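Local coordinates for START domain-containing protein 10 (Homo sapiens, PDB 6SER) that transfers phosphatidylcholine and phosphatidylethanolamine between membranes, preferring lipids with a palmitoyl or stearoyl chain at sn-1 and an unsaturated 18-carbon chain at sn-2, at residues T81-L86 / A141-M146; I89-K94 / P223-K228; T102-R107 / N111-Y116. All coordinates share one frame; numbering follows the deposited sequence.

Interaction 1: T81-L86 / A141-M146; sequences TLYDVL and ADYIIM
Y83 lays its ring over the ring of Y143 in an offset stack, centroids 3.9 Å apart and planes tilted by 18°. The overlap is lopsided. Y143 CD2 sits above the middle of the Y83 ring, whereas Y83 CG comes down near the rim of the Y143 ring, and the long directions of the two side chains run at about a right angle. Behind CG, the CB of Y83 makes a CH-pi contact with the same face of Y143, 4.0 Å from the centroid and almost on the ring normal. What brings Y83 into this position is its first torsion: CG anti to the backbone N (chi1 -171°) carries the ring off helix 79-87 and onto Y143. In this START domain, of the Bet v 1-like clan, the contact sets a short helix against the curved sheet, the axes of the two segments 9.7 Å apart and nearly parallel at 14°. Two residues further along the strand, I145 extends its CG1 branch, so that CD1 reaches Y83 CE1 at 3.7 Å and L86 CB at 3.8 Å, lodging between ring and leucine. No hydrogen bond links helix and strand here, and the attachment is wholly aromatic and apolar. W136 of the adjoining strand 127-139 touches both Y83 and I145, and a bound triethylene glycol, probably from the crystallisation liquor, lies next to the I145 side chain.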
loop_
_atom_site.group_PDB
_atom_site.type_symbol
_atom_site.label_atom_id
_atom_site.label_comp_id
_atom_site.label_asym_id
_atom_site.label_seq_id
_atom_site.Cartn_x
_atom_site.Cartn_y
_atom_site.Cartn_z
ATOM N N THR A 81 9.407 -9.685 -9.522
ATOM C CA THR A 81 8.344 -9.221 -10.407
ATOM C C THR A 81 7.202 -8.599 -9.613
ATOM O O THR A 81 6.701 -7.523 -9.961
ATOM C CB THR A 81 7.834 -10.374 -11.268
ATOM O OG1 THR A 81 8.901 -10.858 -12.093
ATOM C CG2 THR A 81 6.688 -9.906 -12.151
ATOM N N LEU A 82 6.787 -9.256 -8.535
ATOM C CA LEU A 82 5.788 -8.656 -7.662
ATOM C C LEU A 82 6.281 -7.321 -7.106
ATOM O O LEU A 82 5.504 -6.370 -6.977
ATOM C CB LEU A 82 5.445 -9.642 -6.551
ATOM C CG LEU A 82 4.297 -9.387 -5.583
ATOM C CD1 LEU A 82 2.995 -9.054 -6.300
ATOM C CD2 LEU A 82 4.146 -10.632 -4.788
ATOM N N TYR A 83 7.585 -7.213 -6.831
ATOM C CA TYR A 83 8.151 -5.964 -6.322
ATOM C C TYR A 83 8.044 -4.847 -7.358
ATOM O O TYR A 83 7.624 -3.728 -7.037
ATOM C CB TYR A 83 9.607 -6.200 -5.910
ATOM C CG TYR A 83 10.294 -5.065 -5.167
ATOM C CD1 TYR A 83 9.786 -4.576 -3.959
ATOM C CD2 TYR A 83 11.474 -4.508 -5.651
ATOM C CE1 TYR A 83 10.427 -3.550 -3.268
ATOM C CE2 TYR A 83 12.127 -3.487 -4.963
ATOM C CZ TYR A 83 11.601 -3.011 -3.778
ATOM O OH TYR A 83 12.241 -1.986 -3.106
ATOM N N ASP A 84 8.417 -5.135 -8.613
ATOM C CA ASP A 84 8.290 -4.146 -9.683
ATOM C C ASP A 84 6.858 -3.653 -9.813
ATOM O O ASP A 84 6.614 -2.451 -10.005
ATOM C CB ASP A 84 8.744 -4.740 -11.022
ATOM C CG ASP A 84 10.247 -4.931 -11.105
ATOM O OD1 ASP A 84 10.986 -4.343 -10.277
ATOM O OD2 ASP A 84 10.685 -5.661 -12.016
ATOM N N VAL A 85 5.895 -4.572 -9.717
ATOM C CA VAL A 85 4.496 -4.220 -9.940
ATOM C C VAL A 85 3.992 -3.302 -8.835
ATOM O O VAL A 85 3.288 -2.319 -9.096
ATOM C CB VAL A 85 3.659 -5.504 -10.051
ATOM C CG1 VAL A 85 2.170 -5.182 -10.076
ATOM C CG2 VAL A 85 4.087 -6.278 -11.286
ATOM N N LEU A 86 4.355 -3.597 -7.586
ATOM C CA LEU A 86 3.985 -2.701 -6.498
ATOM C C LEU A 86 4.627 -1.328 -6.657
ATOM O O LEU A 86 4.013 -0.320 -6.299
ATOM C CB LEU A 86 4.370 -3.316 -5.154
ATOM C CG LEU A 86 3.517 -4.526 -4.750
ATOM C CD1 LEU A 86 3.942 -5.093 -3.397
ATOM C CD2 LEU A 86 2.059 -4.141 -4.739
ATOM N N ALA A 141 16.378 -11.750 0.625
ATOM C CA ALA A 141 15.539 -12.249 -0.455
ATOM C C ALA A 141 14.139 -11.646 -0.447
ATOM O O ALA A 141 13.412 -11.799 -1.437
ATOM C CB ALA A 141 15.439 -13.775 -0.380
ATOM N N ASP A 142 13.757 -10.960 0.626
ATOM C CA ASP A 142 12.419 -10.419 0.790
ATOM C C ASP A 142 12.395 -8.918 0.538
ATOM O O ASP A 142 13.432 -8.254 0.475
ATOM C CB ASP A 142 11.890 -10.713 2.192
ATOM C CG ASP A 142 11.979 -12.177 2.539
ATOM O OD1 ASP A 142 11.958 -12.510 3.743
ATOM O OD2 ASP A 142 12.092 -12.992 1.595
ATOM N N TYR A 143 11.182 -8.388 0.399
ATOM C CA TYR A 143 10.963 -6.967 0.199
ATOM C C TYR A 143 9.853 -6.477 1.120
ATOM O O TYR A 143 8.867 -7.180 1.370
ATOM C CB TYR A 143 10.575 -6.641 -1.246
ATOM C CG TYR A 143 11.505 -7.124 -2.342
ATOM C CD1 TYR A 143 11.304 -8.354 -2.962
ATOM C CD2 TYR A 143 12.547 -6.324 -2.799
ATOM C CE1 TYR A 143 12.139 -8.791 -3.996
ATOM C CE2 TYR A 143 13.380 -6.738 -3.831
ATOM C CZ TYR A 143 13.175 -7.975 -4.424
ATOM O OH TYR A 143 14.011 -8.377 -5.439
ATOM N N ILE A 144 10.009 -5.250 1.605
ATOM C CA ILE A 144 8.948 -4.556 2.321
ATOM C C ILE A 144 8.741 -3.191 1.685
ATOM O O ILE A 144 9.709 -2.469 1.425
ATOM C CB ILE A 144 9.264 -4.392 3.815
ATOM C CG1 ILE A 144 9.336 -5.752 4.501
ATOM C CG2 ILE A 144 8.216 -3.518 4.482
ATOM C CD1 ILE A 144 9.623 -5.659 5.984
ATOM N N ILE A 145 7.483 -2.839 1.439
ATOM C CA ILE A 145 7.082 -1.488 1.079
ATOM C C ILE A 145 5.973 -1.088 2.034
ATOM O O ILE A 145 4.948 -1.774 2.096
ATOM C CB ILE A 145 6.579 -1.392 -0.368
ATOM C CG1 ILE A 145 7.463 -2.196 -1.309
ATOM C CG2 ILE A 145 6.560 0.051 -0.814
ATOM C CD1 ILE A 145 6.996 -2.137 -2.736
ATOM N N MET A 146 6.168 0.011 2.768
ATOM C CA MET A 146 5.168 0.553 3.683
ATOM C C MET A 146 4.818 1.988 3.315
ATOM O O MET A 146 5.592 2.693 2.661
ATOM C CB MET A 146 5.650 0.568 5.134
ATOM C CG MET A 146 6.636 -0.482 5.459
ATOM S SD MET A 146 7.076 -0.392 7.182
ATOM C CE MET A 146 8.183 0.991 7.172
#

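Interaction 2: I89-K94 / P223-K228; sequences IEYRKK and PEWKQK. With PO4 (phosphate ion), chain B.
W225 receives Y91 over one face of its indole, the tight part of a helix-helix contact in the START domain between short helix 89-95 and the last turn of the long C-terminal helix 197-227. The segment axes are 11.7 Å apart and cross at 118°, so large side chains must span the gap. Y91 CD1 lies above the indole, displaced toward its rim, and comes within 3.4 Å of W225 CE3. The rings are inclined at 49°, too steep for a stack and too shallow for a T-shape, and the two side chains slide past each other in opposite directions. At the far end of the tyrosine, the OH is hydrogen-bonded to the carbonyl of A218, one more tie to the long helix.

On the E90 and K94 side the packing is looser and more exposed, although H229 also stacks on the indole. E90 stretches out with its CG in the indole plane at the edge, 3.8 Å from W225 CH2, and its carboxylate stands nearly perpendicular to the ring. This glutamate does not touch K226 directly: a water lies between them, 3.0 Å from E90 OE2 and accepting from K226 NZ at 2.6 Å. NZ is also hydrogen-bonded to the carbonyls of H229, L230 and F233. K94, bent at chi2, brings its aliphatic CD to 3.7 Å from W225 NE1. Its amine makes a weak bond to a phosphate ion, probably from the crystallisation liquor, that H229 also binds. The indole N-H points to that ion, W225 NE1 reaching phosphate O1 at 3.1 Å with an angle of 158° at the hydrogen.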
loop_
_atom_site.group_PDB
_atom_site.type_symbol
_atom_site.label_atom_id
_atom_site.label_comp_id
_atom_site.label_asym_id
_atom_site.label_seq_id
_atom_site.Cartn_x
_atom_site.Cartn_y
_atom_site.Cartn_z
ATOM N N ILE A 89 4.300 2.945 -10.546
ATOM C CA ILE A 89 3.157 3.863 -10.540
ATOM C C ILE A 89 2.476 3.897 -11.899
ATOM O O ILE A 89 1.242 3.889 -11.991
ATOM C CB ILE A 89 3.590 5.277 -10.103
ATOM C CG1 ILE A 89 3.833 5.321 -8.599
ATOM C CG2 ILE A 89 2.519 6.298 -10.445
ATOM C CD1 ILE A 89 5.266 5.402 -8.236
ATOM N N GLU A 90 3.266 3.937 -12.976
ATOM C CA GLU A 90 2.697 4.048 -14.316
ATOM C C GLU A 90 1.810 2.856 -14.653
ATOM O O GLU A 90 0.723 3.021 -15.219
ATOM C CB GLU A 90 3.817 4.174 -15.348
ATOM C CG GLU A 90 3.301 4.107 -16.760
ATOM C CD GLU A 90 4.407 4.133 -17.816
ATOM O OE1 GLU A 90 4.101 4.537 -18.946
ATOM O OE2 GLU A 90 5.559 3.750 -17.530
ATOM N N TYR A 91 2.274 1.644 -14.334
ATOM C CA TYR A 91 1.525 0.414 -14.582
ATOM C C TYR A 91 0.209 0.339 -13.804
ATOM O O TYR A 91 -0.703 -0.361 -14.249
ATOM C CB TYR A 91 2.402 -0.785 -14.214
ATOM C CG TYR A 91 1.885 -2.137 -14.644
ATOM C CD1 TYR A 91 1.530 -2.380 -15.965
ATOM C CD2 TYR A 91 1.794 -3.191 -13.733
ATOM C CE1 TYR A 91 1.083 -3.635 -16.369
ATOM C CE2 TYR A 91 1.349 -4.448 -14.127
ATOM C CZ TYR A 91 0.996 -4.663 -15.439
ATOM O OH TYR A 91 0.553 -5.902 -15.825
ATOM N N ARG A 92 0.092 1.034 -12.662
ATOM C CA ARG A 92 -1.134 0.974 -11.863
ATOM C C ARG A 92 -2.365 1.255 -12.706
ATOM O O ARG A 92 -3.377 0.559 -12.595
ATOM C CB ARG A 92 -1.077 1.966 -10.697
ATOM C CG ARG A 92 -0.715 1.359 -9.346
ATOM C CD ARG A 92 -1.926 0.789 -8.580
ATOM N NE ARG A 92 -1.479 0.118 -7.357
ATOM C CZ ARG A 92 -2.265 -0.266 -6.353
ATOM N NH1 ARG A 92 -3.572 -0.047 -6.396
ATOM N NH2 ARG A 92 -1.732 -0.864 -5.293
ATOM N N LYS A 93 -2.301 2.269 -13.562
ATOM C CA LYS A 93 -3.468 2.593 -14.373
ATOM C C LYS A 93 -3.785 1.524 -15.405
ATOM O O LYS A 93 -4.893 1.515 -15.940
ATOM C CB LYS A 93 -3.272 3.928 -15.071
ATOM C CG LYS A 93 -3.525 5.104 -14.166
ATOM C CD LYS A 93 -3.155 6.391 -14.867
ATOM C CE LYS A 93 -3.432 7.570 -13.976
ATOM N NZ LYS A 93 -3.026 8.842 -14.618
ATOM N N LYS A 94 -2.844 0.629 -15.700
ATOM C CA LYS A 94 -3.133 -0.430 -16.656
ATOM C C LYS A 94 -4.047 -1.494 -16.054
ATOM O O LYS A 94 -4.995 -1.934 -16.715
ATOM C CB LYS A 94 -1.826 -1.052 -17.165
ATOM C CG LYS A 94 -2.001 -2.122 -18.241
ATOM C CD LYS A 94 -2.485 -1.553 -19.578
ATOM C CE LYS A 94 -2.694 -2.672 -20.607
ATOM N NZ LYS A 94 -3.148 -2.165 -21.935
ATOM N N PRO A 223 5.902 -8.490 -17.379
ATOM C CA PRO A 223 7.127 -8.502 -18.209
ATOM C C PRO A 223 6.895 -8.064 -19.645
ATOM O O PRO A 223 7.668 -7.252 -20.167
ATOM C CB PRO A 223 7.591 -9.963 -18.112
ATOM C CG PRO A 223 7.086 -10.406 -16.745
ATOM C CD PRO A 223 5.725 -9.771 -16.663
ATOM N N GLU A 224 5.823 -8.548 -20.280
ATOM C CA GLU A 224 5.521 -8.149 -21.653
ATOM C C GLU A 224 5.135 -6.678 -21.737
ATOM O O GLU A 224 5.574 -5.967 -22.650
ATOM C CB GLU A 224 4.406 -9.023 -22.224
ATOM C CG GLU A 224 4.848 -10.444 -22.560
ATOM C CD GLU A 224 3.695 -11.331 -23.001
ATOM O OE1 GLU A 224 2.541 -11.060 -22.598
ATOM O OE2 GLU A 224 3.944 -12.298 -23.756
ATOM N N TRP A 225 4.306 -6.204 -20.804
ATOM C CA TRP A 225 3.932 -4.795 -20.804
ATOM C C TRP A 225 5.149 -3.901 -20.576
ATOM O O TRP A 225 5.335 -2.893 -21.268
ATOM C CB TRP A 225 2.865 -4.537 -19.739
ATOM C CG TRP A 225 2.371 -3.129 -19.736
ATOM C CD1 TRP A 225 1.292 -2.633 -20.415
ATOM C CD2 TRP A 225 2.938 -2.028 -19.024
ATOM N NE1 TRP A 225 1.150 -1.293 -20.165
ATOM C CE2 TRP A 225 2.148 -0.894 -19.313
ATOM C CE3 TRP A 225 4.035 -1.890 -18.164
ATOM C CZ2 TRP A 225 2.423 0.369 -18.778
ATOM C CZ3 TRP A 225 4.304 -0.634 -17.625
ATOM C CH2 TRP A 225 3.503 0.479 -17.939
ATOM N N LYS A 226 5.987 -4.256 -19.601
ATOM C CA LYS A 226 7.120 -3.403 -19.253
ATOM C C LYS A 226 8.157 -3.375 -20.372
ATOM O O LYS A 226 8.858 -2.372 -20.544
ATOM C CB LYS A 226 7.732 -3.885 -17.929
ATOM C CG LYS A 226 8.857 -3.017 -17.360
ATOM C CD LYS A 226 8.495 -1.530 -17.338
ATOM C CE LYS A 226 9.546 -0.737 -16.566
ATOM N NZ LYS A 226 9.425 0.718 -16.812
ATOM N N GLN A 227 8.256 -4.465 -21.143
ATOM C CA GLN A 227 9.115 -4.489 -22.323
ATOM C C GLN A 227 8.686 -3.452 -23.358
ATOM O O GLN A 227 9.523 -2.941 -24.104
ATOM C CB GLN A 227 9.104 -5.888 -22.935
ATOM C CG GLN A 227 9.912 -6.011 -24.203
ATOM C CD GLN A 227 11.361 -5.658 -23.979
ATOM O OE1 GLN A 227 11.973 -6.107 -23.008
ATOM N NE2 GLN A 227 11.918 -4.834 -24.867
ATOM N N LYS A 228 7.398 -3.121 -23.420
ATOM C CA LYS A 228 6.927 -2.093 -24.338
ATOM C C LYS A 228 6.952 -0.689 -23.742
ATOM O O LYS A 228 6.571 0.262 -24.435
ATOM C CB LYS A 228 5.499 -2.399 -24.807
ATOM C CG LYS A 228 5.326 -3.725 -25.530
ATOM C CD LYS A 228 3.862 -3.968 -25.880
ATOM C CE LYS A 228 3.655 -5.383 -26.396
ATOM N NZ LYS A 228 2.213 -5.702 -26.580
HETATM P P PO4 B . -0.608 0.747 -23.086
HETATM O O1 PO4 B . -0.421 0.863 -21.680
HETATM O O2 PO4 B . -1.826 1.321 -23.455
HETATM O O3 PO4 B . -0.602 -0.608 -23.420
HETATM O O4 PO4 B . 0.434 1.425 -23.782
HETATM O O HOH W 1 7.016 1.584 -16.153
#

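Interaction 3: T102-R107 / N111-Y116; sequences TFDIAR and NADVGY
F103 and Y116 form an antiparallel hydrogen-bonded pair, F103 N to Y116 O at 3.1 Å and Y116 N to F103 O at 2.8 Å, before the register slips by one residue. There V114 O takes two donors, I105 N at 2.6 Å and A106 N at 3.3 Å, and V114 N returns a bond to A106 O. Doubling I105 and A106 against V114 makes a classic beta bulge in the hairpin of strands 99-109 and 112-119, part of the curved START sheet. Y116 CB sits over one face of the F103 ring, 4.0 Å from its centroid, in a CH-pi contact, while the two rings, slid apart, barely overlap, F103 CE2 coming closest to Y116 CD2 at 3.6 Å. The F103 ring gets there with CG between backbone N and carbonyl carbon (chi1 52°). I105, in the bulge, extends CD1 to Y116 CB. On the other face of the sheet D104 and D113 cross at about a right angle, with D104 OD2 only 2.9 Å from D113 OD2. The guanidinium of R134, on neighbouring strand 127-139, forms salt bridges to both oxygens and probably offsets their repulsion. Beyond the pairing, Y116 OH is hydrogen-bonded to D129.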
loop_
_atom_site.group_PDB
_atom_site.type_symbol
_atom_site.label_atom_id
_atom_site.label_comp_id
_atom_site.label_asym_id
_atom_site.label_seq_id
_atom_site.Cartn_x
_atom_site.Cartn_y
_atom_site.Cartn_z
ATOM N N THR A 102 -2.605 8.801 -10.052
ATOM C CA THR A 102 -1.590 8.412 -9.077
ATOM C C THR A 102 -0.220 8.812 -9.604
ATOM O O THR A 102 0.089 8.578 -10.775
ATOM C CB THR A 102 -1.638 6.903 -8.758
ATOM O OG1 THR A 102 -0.659 6.594 -7.757
ATOM C CG2 THR A 102 -1.360 6.044 -10.011
ATOM N N PHE A 103 0.593 9.410 -8.739
ATOM C CA PHE A 103 1.919 9.877 -9.127
ATOM C C PHE A 103 2.697 10.210 -7.869
ATOM O O PHE A 103 2.110 10.541 -6.837
ATOM C CB PHE A 103 1.840 11.113 -10.031
ATOM C CG PHE A 103 0.987 12.216 -9.472
ATOM C CD1 PHE A 103 1.519 13.162 -8.606
ATOM C CD2 PHE A 103 -0.362 12.300 -9.807
ATOM C CE1 PHE A 103 0.717 14.181 -8.083
ATOM C CE2 PHE A 103 -1.165 13.313 -9.303
ATOM C CZ PHE A 103 -0.625 14.257 -8.436
ATOM N N ASP A 104 4.017 10.121 -7.963
ATOM C CA ASP A 104 4.855 10.567 -6.861
ATOM C C ASP A 104 4.993 12.078 -6.908
ATOM O O ASP A 104 4.924 12.694 -7.975
ATOM C CB ASP A 104 6.237 9.917 -6.916
ATOM C CG ASP A 104 6.221 8.476 -6.438
ATOM O OD1 ASP A 104 5.278 8.103 -5.704
ATOM O OD2 ASP A 104 7.151 7.722 -6.793
ATOM N N ILE A 105 5.186 12.670 -5.737
ATOM C CA ILE A 105 5.266 14.117 -5.583
ATOM C C ILE A 105 6.699 14.574 -5.380
ATOM O O ILE A 105 7.158 15.529 -6.007
ATOM C CB ILE A 105 4.369 14.572 -4.412
ATOM C CG1 ILE A 105 2.892 14.304 -4.739
ATOM C CG2 ILE A 105 4.646 16.044 -4.054
ATOM C CD1 ILE A 105 1.951 14.536 -3.576
ATOM N N ALA A 106 7.416 13.901 -4.491
ATOM C CA ALA A 106 8.769 14.307 -4.160
ATOM C C ALA A 106 9.457 13.151 -3.463
ATOM O O ALA A 106 8.817 12.221 -2.970
ATOM C CB ALA A 106 8.781 15.563 -3.278
ATOM N N ARG A 107 10.771 13.239 -3.415
ATOM C CA ARG A 107 11.604 12.239 -2.781
ATOM C C ARG A 107 12.126 12.788 -1.458
ATOM O O ARG A 107 12.425 13.982 -1.340
ATOM C CB ARG A 107 12.747 11.845 -3.725
ATOM C CG ARG A 107 13.969 11.301 -3.030
ATOM C CD ARG A 107 14.724 10.315 -3.914
ATOM N NE ARG A 107 14.944 10.806 -5.275
ATOM C CZ ARG A 107 15.907 11.655 -5.621
ATOM N NH1 ARG A 107 16.737 12.133 -4.703
ATOM N NH2 ARG A 107 16.035 12.035 -6.888
ATOM N N ASN A 111 15.326 5.766 -0.489
ATOM C CA ASN A 111 14.263 4.762 -0.474
ATOM C C ASN A 111 13.018 5.260 0.267
ATOM O O ASN A 111 12.307 4.479 0.898
ATOM C CB ASN A 111 14.757 3.443 0.134
ATOM C CG ASN A 111 15.203 3.586 1.586
ATOM O OD1 ASN A 111 15.823 4.574 1.966
ATOM N ND2 ASN A 111 14.880 2.588 2.407
ATOM N N ALA A 112 12.714 6.560 0.194
ATOM C CA ALA A 112 11.468 7.067 0.771
ATOM C C ALA A 112 10.981 8.258 -0.036
ATOM O O ALA A 112 11.768 9.158 -0.331
ATOM C CB ALA A 112 11.637 7.479 2.235
ATOM N N ASP A 113 9.694 8.272 -0.382
ATOM C CA ASP A 113 9.149 9.394 -1.127
ATOM C C ASP A 113 7.727 9.691 -0.656
ATOM O O ASP A 113 7.202 9.063 0.269
ATOM C CB ASP A 113 9.234 9.141 -2.642
ATOM C CG ASP A 113 8.406 7.966 -3.105
ATOM O OD1 ASP A 113 7.594 7.441 -2.320
ATOM O OD2 ASP A 113 8.573 7.561 -4.277
ATOM N N VAL A 114 7.121 10.684 -1.297
ATOM C CA VAL A 114 5.767 11.132 -1.012
ATOM C C VAL A 114 4.985 11.091 -2.315
ATOM O O VAL A 114 5.473 11.554 -3.352
ATOM C CB VAL A 114 5.747 12.552 -0.406
ATOM C CG1 VAL A 114 4.320 12.931 0.031
ATOM C CG2 VAL A 114 6.709 12.637 0.759
ATOM N N GLY A 115 3.758 10.561 -2.258
ATOM C CA GLY A 115 2.978 10.353 -3.459
ATOM C C GLY A 115 1.493 10.534 -3.231
ATOM O O GLY A 115 1.013 10.713 -2.101
ATOM N N TYR A 116 0.764 10.470 -4.350
ATOM C CA TYR A 116 -0.643 10.810 -4.432
ATOM C C TYR A 116 -1.384 9.676 -5.111
ATOM O O TYR A 116 -0.878 9.080 -6.063
ATOM C CB TYR A 116 -0.857 12.099 -5.234
ATOM C CG TYR A 116 -2.308 12.469 -5.368
ATOM C CD1 TYR A 116 -2.959 13.177 -4.356
ATOM C CD2 TYR A 116 -3.032 12.115 -6.491
ATOM C CE1 TYR A 116 -4.283 13.519 -4.457
ATOM C CE2 TYR A 116 -4.351 12.464 -6.604
ATOM C CZ TYR A 116 -4.978 13.158 -5.577
ATOM O OH TYR A 116 -6.304 13.498 -5.675
#

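Along the chain, helices 79-87 and 89-95 and then the hairpin 99-109/112-119 follow one another, so the first segments of interactions 1, 2 and 3 come in that order. Interaction 3 closes locally and is nested inside the loops of the other two, whose segments alternate. Centres lie about 15 Å (1 and 2), 16 Å (1 and 3) and 18 Å (2 and 3) apart. Interactions 1 and 2 touch through V85 and Y91; I89 and R92 pack on the hairpin in interaction 3. Interactions 1 and 3 do not touch but reach the same curved sheet. Together they tie the two short helices to the sheet and the C-terminal helix of this lipid-transfer domain.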